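PDB 3LE2: serpin-ZX, which inhibits proteases such as metacaspase-9 and RD21A by a covalent trap sprung when its reactive centre loop is cleaved, limiting programmed cell death. Local coordinates for residues A[31-37]-A[383-389]; A[18-23]-A[293-297]; A[152-157]-A[327-331]; A[220-224]-A[362-366]; A[8-12]-A[62-66]. All coordinates share one frame; numbering follows the deposited sequence. Where two conformers were deposited one is given.

Contact 1 (A[31-37]-A[383-389])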
# COMPACT_ATOMS: atom_id res chain seq x y z
N SER A 31 15.50 4.15 6.59
CA SER A 31 14.11 4.07 7.05
C SER A 31 13.27 3.17 6.16
O SER A 31 13.08 3.47 4.99
CB SER A 31 13.46 5.47 7.08
OG SER A 31 14.07 6.32 8.03
N ASN A 32 12.73 2.10 6.73
CA ASN A 32 11.79 1.26 6.02
C ASN A 32 10.55 2.06 5.66
O ASN A 32 10.20 3.01 6.37
CB ASN A 32 11.40 0.06 6.89
CG ASN A 32 12.55 -0.89 7.10
OD1 ASN A 32 13.42 -1.03 6.24
ND2 ASN A 32 12.57 -1.56 8.25
N VAL A 33 9.89 1.68 4.56
CA VAL A 33 8.64 2.30 4.14
C VAL A 33 7.59 1.22 3.83
O VAL A 33 7.92 0.18 3.25
CB VAL A 33 8.82 3.14 2.86
CG1 VAL A 33 7.47 3.66 2.37
CG2 VAL A 33 9.79 4.27 3.08
N ILE A 34 6.34 1.46 4.20
CA ILE A 34 5.21 0.66 3.69
C ILE A 34 4.01 1.58 3.64
O ILE A 34 3.79 2.35 4.57
CB ILE A 34 4.90 -0.57 4.59
CG1 ILE A 34 3.87 -1.48 3.92
CG2 ILE A 34 4.40 -0.14 5.96
CD1 ILE A 34 4.41 -2.23 2.70
N PHE A 35 3.25 1.55 2.54
CA PHE A 35 2.01 2.34 2.46
C PHE A 35 1.05 1.74 1.44
O PHE A 35 1.46 0.98 0.59
CB PHE A 35 2.32 3.80 2.10
CG PHE A 35 2.64 4.01 0.64
CD1 PHE A 35 3.92 3.77 0.16
CD2 PHE A 35 1.67 4.46 -0.24
CE1 PHE A 35 4.23 3.97 -1.19
CE2 PHE A 35 1.96 4.65 -1.59
CZ PHE A 35 3.25 4.41 -2.07
N SER A 36 -0.22 2.10 1.53
CA SER A 36 -1.22 1.56 0.62
C SER A 36 -1.68 2.59 -0.43
O SER A 36 -2.43 3.51 -0.11
CB SER A 36 -2.42 1.03 1.40
OG SER A 36 -3.47 0.68 0.52
N PRO A 37 -1.23 2.42 -1.68
CA PRO A 37 -1.60 3.31 -2.79
C PRO A 37 -3.11 3.27 -3.04
O PRO A 37 -3.72 4.29 -3.33
CB PRO A 37 -0.86 2.71 -3.99
CG PRO A 37 0.19 1.83 -3.42
CD PRO A 37 -0.32 1.35 -2.10
N LEU A 383 -2.19 -3.38 -3.10
CA LEU A 383 -2.49 -3.00 -1.70
C LEU A 383 -1.38 -2.23 -1.02
O LEU A 383 -1.64 -1.29 -0.27
CB LEU A 383 -2.80 -4.23 -0.83
CG LEU A 383 -4.17 -4.85 -1.01
CD1 LEU A 383 -4.21 -5.58 -2.37
CD2 LEU A 383 -4.44 -5.81 0.14
N PHE A 384 -0.13 -2.65 -1.24
CA PHE A 384 1.01 -2.06 -0.54
C PHE A 384 2.20 -1.95 -1.46
O PHE A 384 2.45 -2.84 -2.27
CB PHE A 384 1.45 -2.94 0.65
CG PHE A 384 0.45 -3.03 1.77
CD1 PHE A 384 0.20 -1.93 2.58
CD2 PHE A 384 -0.21 -4.22 2.03
CE1 PHE A 384 -0.71 -2.02 3.63
CE2 PHE A 384 -1.12 -4.31 3.07
CZ PHE A 384 -1.37 -3.21 3.88
N ILE A 385 2.95 -0.86 -1.31
CA ILE A 385 4.29 -0.73 -1.85
C ILE A 385 5.22 -0.35 -0.69
O ILE A 385 4.84 0.42 0.19
CB ILE A 385 4.38 0.37 -2.93
CG1 ILE A 385 3.38 0.10 -4.05
CG2 ILE A 385 5.82 0.50 -3.48
CD1 ILE A 385 3.31 1.21 -5.09
N GLY A 386 6.43 -0.90 -0.68
CA GLY A 386 7.34 -0.61 0.40
C GLY A 386 8.79 -0.87 0.05
O GLY A 386 9.11 -1.39 -1.03
N GLN A 387 9.68 -0.50 0.96
CA GLN A 387 11.08 -0.84 0.83
C GLN A 387 11.57 -1.35 2.17
O GLN A 387 11.23 -0.78 3.21
CB GLN A 387 11.89 0.37 0.39
CG GLN A 387 12.15 1.43 1.46
CD GLN A 387 13.18 2.44 0.98
OE1 GLN A 387 13.53 2.45 -0.20
NE2 GLN A 387 13.68 3.28 1.89
N VAL A 388 12.34 -2.43 2.14
CA VAL A 388 13.01 -2.95 3.32
C VAL A 388 14.48 -2.59 3.19
O VAL A 388 15.19 -3.14 2.35
CB VAL A 388 12.85 -4.49 3.43
CG1 VAL A 388 13.53 -5.03 4.68
CG2 VAL A 388 11.38 -4.87 3.45
N VAL A 389 14.91 -1.61 3.99
CA VAL A 389 16.31 -1.17 3.97
C VAL A 389 17.02 -1.58 5.24
O VAL A 389 18.24 -1.53 5.31
CB VAL A 389 16.45 0.36 3.75
CG1 VAL A 389 16.01 0.75 2.33
CG2 VAL A 389 15.66 1.14 4.80

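Contact 2 (A[18-23]-A[293-297])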
# COMPACT_ATOMS: atom_id res chain seq x y z
N ASN A 18 5.90 5.91 -8.54
CA ASN A 18 6.54 7.21 -8.44
C ASN A 18 6.20 7.88 -7.10
O ASN A 18 7.04 8.50 -6.46
CB ASN A 18 6.15 8.10 -9.63
CG ASN A 18 7.03 9.32 -9.76
OD1 ASN A 18 8.17 9.35 -9.28
ND2 ASN A 18 6.51 10.35 -10.41
N LEU A 19 4.95 7.74 -6.67
CA LEU A 19 4.57 8.18 -5.33
C LEU A 19 5.48 7.51 -4.30
O LEU A 19 6.05 8.18 -3.44
CB LEU A 19 3.08 7.88 -5.06
CG LEU A 19 2.58 8.10 -3.62
CD1 LEU A 19 2.82 9.52 -3.19
CD2 LEU A 19 1.11 7.73 -3.49
N ALA A 20 5.66 6.19 -4.41
CA ALA A 20 6.56 5.49 -3.49
C ALA A 20 7.98 6.07 -3.53
O ALA A 20 8.64 6.16 -2.50
CB ALA A 20 6.59 4.00 -3.79
N LYS A 21 8.44 6.44 -4.72
CA LYS A 21 9.75 7.06 -4.87
C LYS A 21 9.80 8.36 -4.08
O LYS A 21 10.74 8.60 -3.32
CB LYS A 21 10.05 7.34 -6.35
CG LYS A 21 11.40 8.02 -6.64
CD LYS A 21 12.59 7.07 -6.45
CE LYS A 21 13.90 7.73 -6.89
NZ LYS A 21 15.10 6.84 -6.74
N HIS A 22 8.79 9.20 -4.26
CA HIS A 22 8.74 10.48 -3.54
C HIS A 22 8.62 10.31 -2.03
O HIS A 22 9.20 11.09 -1.29
CB HIS A 22 7.62 11.37 -4.07
CG HIS A 22 7.88 11.92 -5.44
ND1 HIS A 22 7.77 13.26 -5.74
CD2 HIS A 22 8.25 11.30 -6.59
CE1 HIS A 22 8.06 13.45 -7.01
NE2 HIS A 22 8.35 12.28 -7.55
N VAL A 23 7.86 9.33 -1.56
CA VAL A 23 7.79 9.07 -0.12
C VAL A 23 9.17 8.68 0.40
O VAL A 23 9.64 9.23 1.40
CB VAL A 23 6.79 7.96 0.23
CG1 VAL A 23 6.92 7.59 1.71
CG2 VAL A 23 5.37 8.38 -0.13
N VAL A 293 4.00 14.99 -0.23
CA VAL A 293 4.55 14.26 -1.37
C VAL A 293 3.63 14.40 -2.57
O VAL A 293 4.11 14.44 -3.70
CB VAL A 293 4.79 12.74 -1.14
CG1 VAL A 293 5.74 12.52 0.01
CG2 VAL A 293 3.48 12.01 -0.95
N LEU A 294 2.32 14.46 -2.33
CA LEU A 294 1.37 14.59 -3.43
C LEU A 294 1.54 15.94 -4.12
O LEU A 294 1.58 15.99 -5.35
CB LEU A 294 -0.06 14.40 -2.96
CG LEU A 294 -0.46 12.95 -2.69
CD1 LEU A 294 -1.79 12.94 -1.95
CD2 LEU A 294 -0.55 12.14 -3.98
N LYS A 295 1.65 17.02 -3.35
CA LYS A 295 1.98 18.33 -3.91
C LYS A 295 3.24 18.24 -4.76
O LYS A 295 3.33 18.82 -5.84
CB LYS A 295 2.14 19.38 -2.80
CG LYS A 295 0.81 19.93 -2.33
CD LYS A 295 0.86 20.45 -0.91
CE LYS A 295 1.75 21.65 -0.79
NZ LYS A 295 1.59 22.22 0.58
N GLY A 296 4.21 17.48 -4.26
CA GLY A 296 5.44 17.23 -4.99
C GLY A 296 5.24 16.62 -6.36
O GLY A 296 5.94 16.97 -7.30
N LEU A 297 4.28 15.69 -6.47
CA LEU A 297 3.95 15.08 -7.77
C LEU A 297 3.04 15.97 -8.59
O LEU A 297 2.48 15.54 -9.60
CB LEU A 297 3.27 13.73 -7.57
CG LEU A 297 4.13 12.65 -6.93
CD1 LEU A 297 3.27 11.67 -6.15
CD2 LEU A 297 4.94 11.94 -8.00

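Contact 3 (A[152-157]-A[327-331])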
# COMPACT_ATOMS: atom_id res chain seq x y z
N ILE A 152 -4.58 -1.31 14.39
CA ILE A 152 -3.87 -0.05 14.16
C ILE A 152 -4.27 0.97 15.23
O ILE A 152 -5.44 1.12 15.57
CB ILE A 152 -4.10 0.48 12.75
CG1 ILE A 152 -3.45 -0.46 11.74
CG2 ILE A 152 -3.54 1.90 12.63
CD1 ILE A 152 -3.83 -0.19 10.33
N THR A 153 -3.27 1.68 15.74
CA THR A 153 -3.42 2.29 17.05
C THR A 153 -3.24 3.81 17.06
O THR A 153 -3.84 4.51 17.88
CB THR A 153 -2.45 1.60 18.04
OG1 THR A 153 -3.09 1.42 19.30
CG2 THR A 153 -1.15 2.40 18.20
N GLU A 154 -2.44 4.32 16.14
CA GLU A 154 -2.06 5.73 16.16
C GLU A 154 -1.85 6.36 14.78
O GLU A 154 -0.72 6.71 14.42
CB GLU A 154 -0.80 5.91 17.01
CG GLU A 154 -0.26 7.33 17.04
CD GLU A 154 0.62 7.58 18.24
OE1 GLU A 154 0.32 7.04 19.32
OE2 GLU A 154 1.62 8.32 18.10
N VAL A 155 -2.92 6.53 14.02
CA VAL A 155 -2.83 7.17 12.71
C VAL A 155 -2.30 8.61 12.75
O VAL A 155 -1.46 8.97 11.94
CB VAL A 155 -4.16 7.11 11.93
CG1 VAL A 155 -3.92 7.42 10.45
CG2 VAL A 155 -4.77 5.73 12.08
N LEU A 156 -2.79 9.44 13.67
CA LEU A 156 -2.28 10.81 13.80
C LEU A 156 -1.18 10.90 14.86
O LEU A 156 -1.40 10.49 15.99
CB LEU A 156 -3.40 11.80 14.11
CG LEU A 156 -4.26 12.37 12.97
CD1 LEU A 156 -4.97 11.27 12.20
CD2 LEU A 156 -5.27 13.32 13.54
N PRO A 157 0.01 11.42 14.50
CA PRO A 157 1.09 11.60 15.47
C PRO A 157 0.78 12.76 16.40
O PRO A 157 0.02 13.66 16.03
CB PRO A 157 2.30 11.97 14.61
CG PRO A 157 1.96 11.56 13.23
CD PRO A 157 0.47 11.71 13.12
N ILE A 327 -3.64 14.60 4.92
CA ILE A 327 -4.11 13.26 4.63
C ILE A 327 -3.22 12.30 5.39
O ILE A 327 -2.11 11.97 4.96
CB ILE A 327 -4.09 12.95 3.12
CG1 ILE A 327 -4.99 13.93 2.36
CG2 ILE A 327 -4.53 11.50 2.87
CD1 ILE A 327 -4.81 13.87 0.84
N PHE A 328 -3.72 11.87 6.55
CA PHE A 328 -2.99 10.98 7.45
C PHE A 328 -3.18 9.51 7.07
O PHE A 328 -4.31 9.02 7.00
CB PHE A 328 -3.44 11.22 8.89
CG PHE A 328 -3.10 12.59 9.42
CD1 PHE A 328 -4.10 13.54 9.63
CD2 PHE A 328 -1.77 12.94 9.69
CE1 PHE A 328 -3.78 14.82 10.14
CE2 PHE A 328 -1.45 14.21 10.18
CZ PHE A 328 -2.46 15.15 10.40
N HIS A 329 -2.07 8.83 6.81
CA HIS A 329 -2.12 7.42 6.40
C HIS A 329 -1.21 6.54 7.25
O HIS A 329 -0.08 6.90 7.56
CB HIS A 329 -1.76 7.26 4.91
CG HIS A 329 -1.75 5.83 4.44
ND1 HIS A 329 -2.90 5.08 4.32
CD2 HIS A 329 -0.73 5.03 4.05
CE1 HIS A 329 -2.58 3.87 3.89
NE2 HIS A 329 -1.27 3.81 3.72
N LYS A 330 -1.72 5.37 7.59
CA LYS A 330 -0.94 4.41 8.33
C LYS A 330 -1.12 3.00 7.76
O LYS A 330 -2.23 2.60 7.40
CB LYS A 330 -1.33 4.42 9.81
CG LYS A 330 -0.52 3.45 10.70
CD LYS A 330 0.72 4.11 11.29
CE LYS A 330 0.91 3.70 12.75
NZ LYS A 330 1.82 4.61 13.49
N ALA A 331 -0.01 2.27 7.71
CA ALA A 331 0.04 0.93 7.21
C ALA A 331 1.05 0.14 8.03
O ALA A 331 1.94 0.72 8.65
CB ALA A 331 0.47 0.96 5.75
O HOH W 1 0.48 8.76 9.96

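Contact 4 (A[220-224]-A[362-366])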
# COMPACT_ATOMS: atom_id res chain seq x y z
N PHE A 220 18.38 -7.19 -11.83
CA PHE A 220 17.57 -7.49 -10.65
C PHE A 220 16.84 -8.81 -10.78
O PHE A 220 16.84 -9.43 -11.83
CB PHE A 220 16.55 -6.38 -10.39
CG PHE A 220 15.57 -6.17 -11.52
CD1 PHE A 220 15.93 -5.42 -12.64
CD2 PHE A 220 14.29 -6.72 -11.46
CE1 PHE A 220 15.02 -5.22 -13.68
CE2 PHE A 220 13.38 -6.52 -12.51
CZ PHE A 220 13.74 -5.77 -13.60
N LYS A 221 16.23 -9.23 -9.68
CA LYS A 221 15.40 -10.41 -9.68
C LYS A 221 14.08 -10.14 -8.99
O LYS A 221 13.95 -9.19 -8.21
CB LYS A 221 16.12 -11.56 -8.99
CG LYS A 221 17.35 -12.03 -9.73
CD LYS A 221 18.17 -12.94 -8.84
CE LYS A 221 19.58 -13.08 -9.36
NZ LYS A 221 20.33 -14.06 -8.53
N VAL A 222 13.08 -10.96 -9.31
CA VAL A 222 11.79 -10.85 -8.64
C VAL A 222 11.33 -12.18 -8.06
O VAL A 222 11.42 -13.22 -8.72
CB VAL A 222 10.71 -10.31 -9.58
CG1 VAL A 222 9.38 -10.16 -8.82
CG2 VAL A 222 11.15 -8.98 -10.17
N LEU A 223 10.87 -12.13 -6.81
CA LEU A 223 10.31 -13.30 -6.15
C LEU A 223 8.85 -13.04 -5.82
O LEU A 223 8.51 -11.96 -5.35
CB LEU A 223 11.07 -13.62 -4.86
CG LEU A 223 10.33 -14.50 -3.85
CD1 LEU A 223 10.26 -15.94 -4.32
CD2 LEU A 223 11.00 -14.41 -2.49
N GLY A 224 7.97 -14.00 -6.13
CA GLY A 224 6.58 -13.89 -5.75
C GLY A 224 6.27 -14.91 -4.66
O GLY A 224 6.65 -16.07 -4.78
N ILE A 362 18.78 -21.30 -9.49
CA ILE A 362 18.88 -19.86 -9.37
C ILE A 362 18.99 -19.47 -7.91
O ILE A 362 18.51 -20.18 -7.03
CB ILE A 362 17.65 -19.18 -10.02
CG1 ILE A 362 17.97 -17.77 -10.47
CG2 ILE A 362 16.47 -19.15 -9.06
CD1 ILE A 362 16.77 -17.07 -11.02
N ASP A 363 19.66 -18.35 -7.64
CA ASP A 363 19.74 -17.81 -6.28
C ASP A 363 18.84 -16.60 -6.12
O ASP A 363 18.68 -15.78 -7.04
CB ASP A 363 21.17 -17.42 -5.90
CG ASP A 363 22.10 -18.62 -5.77
OD1 ASP A 363 21.61 -19.75 -5.55
OD2 ASP A 363 23.33 -18.44 -5.90
N PHE A 364 18.23 -16.50 -4.95
CA PHE A 364 17.55 -15.29 -4.55
C PHE A 364 17.93 -15.06 -3.09
O PHE A 364 17.33 -15.65 -2.18
CB PHE A 364 16.04 -15.42 -4.75
CG PHE A 364 15.30 -14.12 -4.59
CD1 PHE A 364 15.01 -13.33 -5.69
CD2 PHE A 364 14.91 -13.69 -3.33
CE1 PHE A 364 14.34 -12.13 -5.54
CE2 PHE A 364 14.24 -12.48 -3.17
CZ PHE A 364 13.95 -11.70 -4.28
N VAL A 365 18.95 -14.25 -2.86
CA VAL A 365 19.44 -14.01 -1.50
C VAL A 365 19.27 -12.54 -1.15
O VAL A 365 20.02 -11.68 -1.61
CB VAL A 365 20.91 -14.44 -1.36
CG1 VAL A 365 21.45 -14.07 0.04
CG2 VAL A 365 21.04 -15.94 -1.62
N ALA A 366 18.26 -12.24 -0.34
CA ALA A 366 17.88 -10.86 -0.11
C ALA A 366 18.61 -10.30 1.10
O ALA A 366 18.00 -9.94 2.11
CB ALA A 366 16.38 -10.76 0.07
O HOH W 2 21.42 -16.67 -9.54

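Contact 5 (A[8-12]-A[62-66])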
# COMPACT_ATOMS: atom_id res chain seq x y z
N SER A 8 -6.62 1.72 -16.68
CA SER A 8 -6.68 2.64 -15.54
C SER A 8 -5.80 2.13 -14.40
O SER A 8 -4.94 2.84 -13.90
CB SER A 8 -8.12 2.81 -15.05
OG SER A 8 -8.82 3.78 -15.81
N ILE A 9 -6.04 0.88 -14.01
CA ILE A 9 -5.28 0.23 -12.94
C ILE A 9 -3.80 0.17 -13.28
O ILE A 9 -2.95 0.39 -12.43
CB ILE A 9 -5.78 -1.19 -12.69
CG1 ILE A 9 -7.21 -1.16 -12.16
CG2 ILE A 9 -4.86 -1.93 -11.71
CD1 ILE A 9 -7.79 -2.53 -11.92
N SER A 10 -3.50 -0.14 -14.54
CA SER A 10 -2.12 -0.22 -14.97
C SER A 10 -1.44 1.15 -14.92
O SER A 10 -0.31 1.27 -14.46
CB SER A 10 -2.02 -0.83 -16.37
OG SER A 10 -0.67 -1.16 -16.69
N LEU A 11 -2.13 2.19 -15.38
CA LEU A 11 -1.60 3.54 -15.25
C LEU A 11 -1.44 3.96 -13.78
O LEU A 11 -0.41 4.50 -13.40
CB LEU A 11 -2.48 4.54 -16.00
CG LEU A 11 -2.54 4.29 -17.52
CD1 LEU A 11 -3.62 5.14 -18.16
CD2 LEU A 11 -1.19 4.56 -18.17
N GLN A 12 -2.46 3.70 -12.95
CA GLN A 12 -2.41 4.04 -11.53
C GLN A 12 -1.20 3.43 -10.83
O GLN A 12 -0.53 4.10 -10.05
CB GLN A 12 -3.66 3.58 -10.79
CG GLN A 12 -4.88 4.42 -11.00
CD GLN A 12 -5.88 4.26 -9.86
OE1 GLN A 12 -6.80 5.07 -9.70
NE2 GLN A 12 -5.70 3.21 -9.06
N PHE A 62 -4.93 12.63 -12.29
CA PHE A 62 -3.95 11.96 -11.45
C PHE A 62 -4.34 10.50 -11.24
O PHE A 62 -3.49 9.62 -11.13
CB PHE A 62 -3.82 12.67 -10.11
CG PHE A 62 -2.79 12.05 -9.20
CD1 PHE A 62 -1.46 12.47 -9.24
CD2 PHE A 62 -3.14 11.05 -8.30
CE1 PHE A 62 -0.51 11.91 -8.39
CE2 PHE A 62 -2.20 10.48 -7.45
CZ PHE A 62 -0.88 10.91 -7.50
N LEU A 63 -5.65 10.26 -11.20
CA LEU A 63 -6.17 8.96 -10.82
C LEU A 63 -6.53 8.09 -12.01
O LEU A 63 -6.89 6.92 -11.84
CB LEU A 63 -7.39 9.15 -9.91
CG LEU A 63 -7.08 9.65 -8.50
CD1 LEU A 63 -8.38 9.94 -7.74
CD2 LEU A 63 -6.20 8.64 -7.76
N LYS A 64 -6.46 8.68 -13.21
CA LYS A 64 -6.60 7.96 -14.50
C LYS A 64 -8.02 7.51 -14.79
O LYS A 64 -8.24 6.44 -15.36
CB LYS A 64 -5.65 6.76 -14.59
CG LYS A 64 -4.20 7.06 -14.18
CD LYS A 64 -3.58 8.19 -15.01
CE LYS A 64 -2.18 8.52 -14.49
NZ LYS A 64 -1.57 9.71 -15.13
N PHE A 65 -8.99 8.32 -14.39
CA PHE A 65 -10.39 8.04 -14.68
C PHE A 65 -10.99 9.35 -15.14
O PHE A 65 -10.53 10.41 -14.74
CB PHE A 65 -11.13 7.54 -13.43
CG PHE A 65 -10.84 6.11 -13.07
CD1 PHE A 65 -11.64 5.08 -13.56
CD2 PHE A 65 -9.77 5.79 -12.25
CE1 PHE A 65 -11.38 3.75 -13.22
CE2 PHE A 65 -9.51 4.47 -11.92
CZ PHE A 65 -10.31 3.45 -12.41
N SER A 66 -12.01 9.26 -15.98
CA SER A 66 -12.56 10.45 -16.64
C SER A 66 -13.57 11.24 -15.81
O SER A 66 -13.67 12.46 -15.98
CB SER A 66 -13.17 10.07 -18.00
OG SER A 66 -12.16 9.87 -18.97

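Contact 1 (A[31-37]-A[383-389])
S36 OG donates to L383 O at 2.8 Å, lying in the plane of that carbonyl. The hydroxyl stands anti to its own backbone N (chi1 171°), which turns it to the partner strand, and it is also hydrogen-bonded to S39 OG. As the N-cap residue S36 thus joins the start of the following helix to strand 383-388, while its backbone N is probably bonded to H329 NE2. Further along, two hydrogen-bonded antiparallel pairs satisfy the backbone: F35 and I385 exchange bonds in both directions, as do V33 and Q387, where V33 N reaches Q387 O at 3.1 Å. Between them lies the non-hydrogen-bonded pair I34–G386, whose CA atoms come within 4.1 Å. These are strands of sheet B of the serpin fold, 33-35 running along the edge of 382-388, whose other edge pairs with 370-376, with a classic beta bulge where L383 and F384 both face V374. At the other end two side-chain amides add bonds to the backbone. Q387 NE2 donates to S31 O at 3.2 Å, the bond almost straight (166°) and the acceptor in the amide plane. N32 OD1 takes V389 N at 2.8 Å, nearly along the C=O axis, and N32 ND2 goes on to D390 O, so both ends of this buried amide are used. Apolar contacts flank these bonds. I34 CD1 meets F384 CB on one face; on the other, F35 and I385 lie side by side and P37 CG rests 3.6 Å from I385 CD1, with helix 5-25 covering that face.

Contact 2 (A[18-23]-A[293-297])
H22 and V293 mark the nearest approach of the two backbones, their CA atoms 6.0 Å apart, where one turn of helix 5-25 faces the last turn of helix 291-296. The second helix ends here, since L297 is the first residue to leave helical angles, although its N still bonds to V293 O. L297 then turns its side chain back against helix 5-25. Its CD2 methyl sits over the centre of the H22 imidazole in a CH-pi contact, 3.5 Å from the ring centroid and only 12° off the normal. The same methyl touches N18 ND2, while the other branch, CD1, packs on L19 CD1 at 3.7 Å. The CD1 branch of L19 lies against both L297 and V293, and the L19 side chain crosses each of theirs at about a right angle. Packing is tight at L19 CD1 and V293 CG2, 3.4 Å apart. V293 CG1, its second branch, lies against the backbone of H22 and V23 and reaches V23 CG2. Beyond the interface L19 packs on F35, and V23 on V33, F286 and F288. In the serpin fold this is the packing of the long first helix against the short helix that follows strand 277-289.

Contact 3 (A[152-157]-A[327-331])
L156 lies over one face of the F328 ring, its CG 3.7 Å from the centroid and displaced toward the rim, in a CH-pi contact. The two side chains cross at about a right angle, and the CD1 branch of L156 also approaches F328 CD1 at 3.5 Å. Such apolar contacts carry most of the interface. A chi1 of -165° points V155 CG1 away from its own amide nitrogen and wedges it between F328 and K330, where it meets F328 CB at 4.1 Å and K330 CB at 4.0 Å. I152 CG2 slides alongside the aliphatic part of K330, touching its CG. The polar links are fewer and looser. K330 bends at chi2 and chi3 so that NZ comes to E154 O at 3.4 Å, a weak hydrogen bond; the E154 carboxylate itself stays apart from the ammonium group. A water molecule donates to both V155 O, at 2.8 Å, and H329 O, bridging the two backbones. The segment 152-157 belongs to the connection from helix 129-147 to strand 167-176, which in serpins lies over sheet A, while 327-331 is part of a neighbouring strand of that sheet. With hydrophobic surfaces, a water bridge and a single weak direct hydrogen bond, the chemistry implies that the connection rests on the strand by shape more than by directional bonding.

Contact 4 (A[220-224]-A[362-366])
K221 NZ donates to D363 O at 2.8 Å; the nitrogen sits 37° out of the carbonyl plane, so the bond misses the lone-pair directions. The ammonium group also donates to a water at 3.0 Å, and that water accepts from D363 N as well, so lysine and water together tie up both backbone polar atoms of D363. The chain of K221 is extended beyond CG, which carries NZ across the gap between strands whose axes pass 8.5 Å apart. The D363 carboxylate takes no part in this grip: OD2 forms a salt bridge with R275 and OD1 accepts from E276 N. Next to the lysine along the strand, the F364 ring lies between the two strands. Its chi1 of -170° swings the ring away from its own amide nitrogen and onto L223, whose CB lies over one face in a CH-pi contact, 3.6 Å from the centroid and offset toward the rim. L223 CD2 reaches on to F364 CE2, and K221 CB is 3.9 Å from F364 CD1. The two strands cross at -83°, nearly perpendicular, as strand 361-365 of sheet C lies across strand 220-226 of sheet B in the serpin fold. I362 and D363 are the last residues of the reactive centre loop and already lie in strand 361-365, so the contact joins the C-terminal end of the loop to strand 220-226. Around it, F364 packs on F240 and L242 of strand 236-243, V214 of strand 212-217 and I279 of strand 277-289.

Contact 5 (A[8-12]-A[62-66])
S8 and K64 bring the two backbones closest, CA to CA 5.4 Å, where the early part of helix 5-25 meets the end of helix 54-63 and K64 has left helical angles with a positive phi of 72°. S8 is the polar centre of the contact. Its OG donates to K64 O at 2.8 Å, thereby satisfying a carbonyl that lies just past the helix end. The same OG stands 3.6 Å above the plane of the F65 ring, over its centre, and the neighbouring CB makes a CH-pi contact with that face, 3.9 Å from the centroid. In the serpin fold this joins the first helix to the third, and the exit of the latter is further packed by helix 68-83, where the F65 ring meets that of F74. K64 bends at chi2, and its aliphatic part runs over helix 5-25: CG rests 3.6 Å from L11 CB and 4.2 Å from Q12 CG, while NZ turns back to a weak hydrogen bond with S61 O. Q12 CG also lies 3.3 Å from L63 O. L63 itself is packed on N41 and L44 of helix 37-49.

In the fold
Contact 1 is the most central, about 7 Å from the chain centre, and the only one built on a strand ladder. Contact 2 abuts it, A20 and L19 packing on F35, touches contact 3 through L294 on I327, and shares helix 5-25 with contact 5, whose F62 meets L294 and L297. Both join helices, but contact 2 has only packing and a CH-pi contact across it and is partly exposed, whereas contact 5 adds a hydroxyl-to-carbonyl bond. Contact 3 meets contact 1 at H329 and A331, yet its own polar links are weak or water-borne. Contact 4, its centre about 32 Å from that of contact 3, touches none of the others and pairs a lysine-to-backbone bond with a CH-pi contact on F364.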